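Local coordinates for cellulase (Bacillus sp. BG-CS10, PDB 5E09), which probably hydrolyses internal beta-1,4-glucosidic bonds of cellulose with a family 5 glycoside hydrolase domain that is followed by an X2 module and a family 46 carbohydrate-binding module, at residues K48-E53 / Q314-E319. Residues are numbered along the deposited sequence; the frame is centred on the assembly and turned at random.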
ATOM      1  N   LYS A  48     -12.663   6.058 -17.247  1.00 56.52           N
ATOM      2  CA  LYS A  48     -13.580   5.027 -17.716  1.00 49.10           C
ATOM      3  C   LYS A  48     -13.071   3.638 -17.343  1.00 50.15           C
ATOM      4  O   LYS A  48     -13.852   2.758 -16.997  1.00 45.18           O
ATOM      5  CB  LYS A  48     -13.791   5.126 -19.230  1.00 63.27           C
ATOM      6  CG  LYS A  48     -14.453   3.892 -19.833  1.00 67.24           C
ATOM      7  CD  LYS A  48     -15.057   4.155 -21.198  1.00 66.99           C
ATOM      8  CE  LYS A  48     -15.492   2.851 -21.843  1.00 72.90           C
ATOM      9  NZ  LYS A  48     -14.455   1.782 -21.702  1.00 83.30           N
ATOM     10  N   THR A  49     -11.758   3.447 -17.405  1.00 44.74           N
ATOM     11  CA  THR A  49     -11.164   2.165 -17.050  1.00 43.08           C
ATOM     12  C   THR A  49     -11.400   1.867 -15.574  1.00 51.58           C
ATOM     13  O   THR A  49     -11.808   0.763 -15.210  1.00 40.81           O
ATOM     14  CB  THR A  49      -9.656   2.134 -17.328  1.00 51.89           C
ATOM     15  OG1 THR A  49      -9.405   2.466 -18.701  1.00 50.97           O
ATOM     16  CG2 THR A  49      -9.093   0.753 -17.017  1.00 39.77           C
ATOM     17  N   ILE A  50     -11.142   2.862 -14.730  1.00 49.23           N
ATOM     18  CA  ILE A  50     -11.366   2.702 -13.296  1.00 44.26           C
ATOM     19  C   ILE A  50     -12.817   2.318 -12.999  1.00 46.93           C
ATOM     20  O   ILE A  50     -13.081   1.464 -12.144  1.00 41.44           O
ATOM     21  CB  ILE A  50     -10.994   3.987 -12.530  1.00 51.20           C
ATOM     22  CG1 ILE A  50      -9.475   4.198 -12.582  1.00 46.66           C
ATOM     23  CG2 ILE A  50     -11.487   3.930 -11.090  1.00 36.44           C
ATOM     24  CD1 ILE A  50      -8.672   2.995 -12.123  1.00 38.29           C
ATOM     25  N   ALA A  51     -13.761   2.928 -13.713  1.00 51.01           N
ATOM     26  CA  ALA A  51     -15.164   2.546 -13.538  1.00 43.08           C
ATOM     27  C   ALA A  51     -15.419   1.116 -14.028  1.00 42.72           C
ATOM     28  O   ALA A  51     -16.067   0.326 -13.340  1.00 55.29           O
ATOM     29  CB  ALA A  51     -16.075   3.522 -14.255  1.00 45.39           C
ATOM     30  N   ASP A  52     -14.901   0.789 -15.209  1.00 52.05           N
ATOM     31  CA  ASP A  52     -15.083  -0.537 -15.811  1.00 52.51           C
ATOM     32  C   ASP A  52     -14.561  -1.661 -14.922  1.00 50.60           C
ATOM     33  O   ASP A  52     -15.129  -2.753 -14.898  1.00 49.65           O
ATOM     34  CB  ASP A  52     -14.382  -0.621 -17.175  1.00 53.15           C
ATOM     35  CG  ASP A  52     -14.622  -1.943 -17.884  1.00 79.14           C
ATOM     36  OD1 ASP A  52     -15.349  -2.799 -17.332  1.00 72.29           O
ATOM     37  OD2 ASP A  52     -14.074  -2.127 -18.996  1.00 66.84           O
ATOM     38  N   GLU A  53     -13.480  -1.393 -14.195  1.00 44.70           N
ATOM     39  CA  GLU A  53     -12.853  -2.417 -13.370  1.00 41.19           C
ATOM     40  C   GLU A  53     -13.662  -2.706 -12.109  1.00 47.30           C
ATOM     41  O   GLU A  53     -13.295  -3.573 -11.315  1.00 54.72           O
ATOM     42  CB  GLU A  53     -11.428  -2.004 -13.004  1.00 47.01           C
ATOM     43  CG  GLU A  53     -10.481  -1.929 -14.200  1.00 48.19           C
ATOM     44  CD  GLU A  53     -10.293  -3.273 -14.894  1.00 57.05           C
ATOM     45  OE1 GLU A  53     -10.056  -4.289 -14.201  1.00 50.17           O
ATOM     46  OE2 GLU A  53     -10.391  -3.312 -16.139  1.00 68.09           O
ATOM     47  N   GLN A 314       1.679   2.803  -9.944  1.00 40.82           N
ATOM     48  CA  GLN A 314       2.379   1.522  -9.893  1.00 33.96           C
ATOM     49  C   GLN A 314       1.468   0.294  -9.930  1.00 40.46           C
ATOM     50  O   GLN A 314       1.958  -0.832 -10.010  1.00 40.65           O
ATOM     51  CB  GLN A 314       3.245   1.450  -8.630  1.00 39.79           C
ATOM     52  CG  GLN A 314       2.469   1.180  -7.350  1.00 38.33           C
ATOM     53  CD  GLN A 314       3.333   1.283  -6.097  1.00 44.30           C
ATOM     54  OE1 GLN A 314       2.877   1.753  -5.053  1.00 45.87           O
ATOM     55  NE2 GLN A 314       4.582   0.841  -6.197  1.00 43.57           N
ATOM     56  N   HIS A 315       0.155   0.490  -9.863  1.00 40.75           N
ATOM     57  CA  HIS A 315      -0.759  -0.652  -9.897  1.00 38.64           C
ATOM     58  C   HIS A 315      -1.468  -0.768 -11.240  1.00 43.99           C
ATOM     59  O   HIS A 315      -1.362  -1.793 -11.911  1.00 46.49           O
ATOM     60  CB  HIS A 315      -1.778  -0.567  -8.760  1.00 34.35           C
ATOM     61  CG  HIS A 315      -1.173  -0.698  -7.403  1.00 45.61           C
ATOM     62  ND1 HIS A 315      -0.201  -1.640  -7.104  1.00 42.22           N
ATOM     63  CD2 HIS A 315      -1.375  -0.007  -6.256  1.00 43.42           C
ATOM     64  CE1 HIS A 315       0.151  -1.523  -5.843  1.00 46.87           C
ATOM     65  NE2 HIS A 315      -0.547  -0.531  -5.300  1.00 44.14           N
ATOM     66  N   LEU A 316      -2.207   0.266 -11.624  1.00 43.40           N
ATOM     67  CA  LEU A 316      -2.772   0.316 -12.964  1.00 46.03           C
ATOM     68  C   LEU A 316      -1.753   0.934 -13.909  1.00 42.84           C
ATOM     69  O   LEU A 316      -1.283   2.046 -13.676  1.00 47.50           O
ATOM     70  CB  LEU A 316      -4.072   1.119 -12.993  1.00 43.22           C
ATOM     71  CG  LEU A 316      -4.781   1.174 -14.353  1.00 55.54           C
ATOM     72  CD1 LEU A 316      -5.497  -0.135 -14.652  1.00 39.35           C
ATOM     73  CD2 LEU A 316      -5.751   2.334 -14.415  1.00 43.10           C
ATOM     74  N   ASN A 317      -1.389   0.208 -14.959  1.00 43.62           N
ATOM     75  CA  ASN A 317      -0.551   0.790 -16.001  1.00 60.72           C
ATOM     76  C   ASN A 317      -1.394   1.798 -16.774  1.00 60.35           C
ATOM     77  O   ASN A 317      -2.326   1.427 -17.485  1.00 41.73           O
ATOM     78  CB  ASN A 317       0.018  -0.292 -16.929  1.00 50.25           C
ATOM     79  CG  ASN A 317       1.054   0.252 -17.908  1.00 57.10           C
ATOM     80  OD1 ASN A 317       0.965   1.390 -18.370  1.00 49.48           O
ATOM     81  ND2 ASN A 317       2.044  -0.571 -18.228  1.00 46.74           N
ATOM     82  N   ARG A 318      -1.067   3.076 -16.613  1.00 52.18           N
ATOM     83  CA  ARG A 318      -1.903   4.140 -17.150  1.00 50.89           C
ATOM     84  C   ARG A 318      -1.660   4.381 -18.628  1.00 56.50           C
ATOM     85  O   ARG A 318      -2.376   5.155 -19.263  1.00 67.65           O
ATOM     86  CB  ARG A 318      -1.674   5.435 -16.375  1.00 58.62           C
ATOM     87  CG  ARG A 318      -1.960   5.303 -14.902  1.00 48.54           C
ATOM     88  CD  ARG A 318      -2.033   6.657 -14.263  1.00 49.74           C
ATOM     89  NE  ARG A 318      -2.215   6.572 -12.821  1.00 43.20           N
ATOM     90  CZ  ARG A 318      -2.200   7.629 -12.021  1.00 39.56           C
ATOM     91  NH1 ARG A 318      -2.012   8.839 -12.536  1.00 35.65           N
ATOM     92  NH2 ARG A 318      -2.369   7.479 -10.711  1.00 44.18           N
ATOM     93  N   GLU A 319      -0.650   3.720 -19.174  1.00 63.42           N
ATOM     94  CA  GLU A 319      -0.399   3.810 -20.601  1.00 57.62           C
ATOM     95  C   GLU A 319      -1.198   2.741 -21.342  1.00 49.70           C
ATOM     96  O   GLU A 319      -1.744   3.012 -22.411  1.00 60.54           O
ATOM     97  CB  GLU A 319       1.095   3.683 -20.896  1.00 56.73           C
ATOM     98  CG  GLU A 319       1.447   3.697 -22.369  1.00 75.61           C
ATOM     99  CD  GLU A 319       2.860   3.194 -22.644  1.00 95.13           C
ATOM    100  OE1 GLU A 319       3.753   3.387 -21.785  1.00 86.07           O
ATOM    101  OE2 GLU A 319       3.076   2.606 -23.725  1.00103.86           O
TER
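With CG trans to its own backbone N (chi1 -177°), Leu-316 holds its isobutyl group out toward the helix that contains Ile-50. Ile-50 answers with its longer branch: CG1 lies opposite the carbonyl carbon (chi1 -69°), and a second turn of the chain (chi2 -53°) carries CD1 forward, although the CB of Ile-50 does not itself face Leu-316. The two chains cross at a slant, and their terminal methyls meet, Ile-50 CD1 lying 3.8 Å from Leu-316 CD2. The other Leu-316 methyl, CD1, approaches Thr-49 CG2 more loosely, at 4.4 Å, so the leucine fork faces two successive residues of the helix. Branched aliphatic chains suit this buried spot because they fill it without needing polar partners, and no hydrogen bond joins the segments. Threonine fits the more exposed border: its methyl faces the leucine while OG1 is hydrogen-bonded to the carbonyl O of Glu-45, one helical turn earlier.

In the eight-stranded beta/alpha barrel of the family 5 catalytic domain, this contact packs helix 44-52, which follows the first barrel strand and precedes the second in the chain, against the chain leaving the eighth. Trp-21 of the first strand also touches Ile-50, and Leu-46 touches Leu-316, extending the apolar cluster. Asp-311, at the end of the eighth strand, takes the backbone N of Leu-316 through OD2, tying down the base of the leucine. Just beyond, Asn-317 forms an Asx turn: its OD1 accepts Glu-319 N at 2.9 Å, in the carbonyl plane, and also the N of Thr-320. Asparagine's short amide suits this bend, since its oxygen can fold back onto the backbone just ahead.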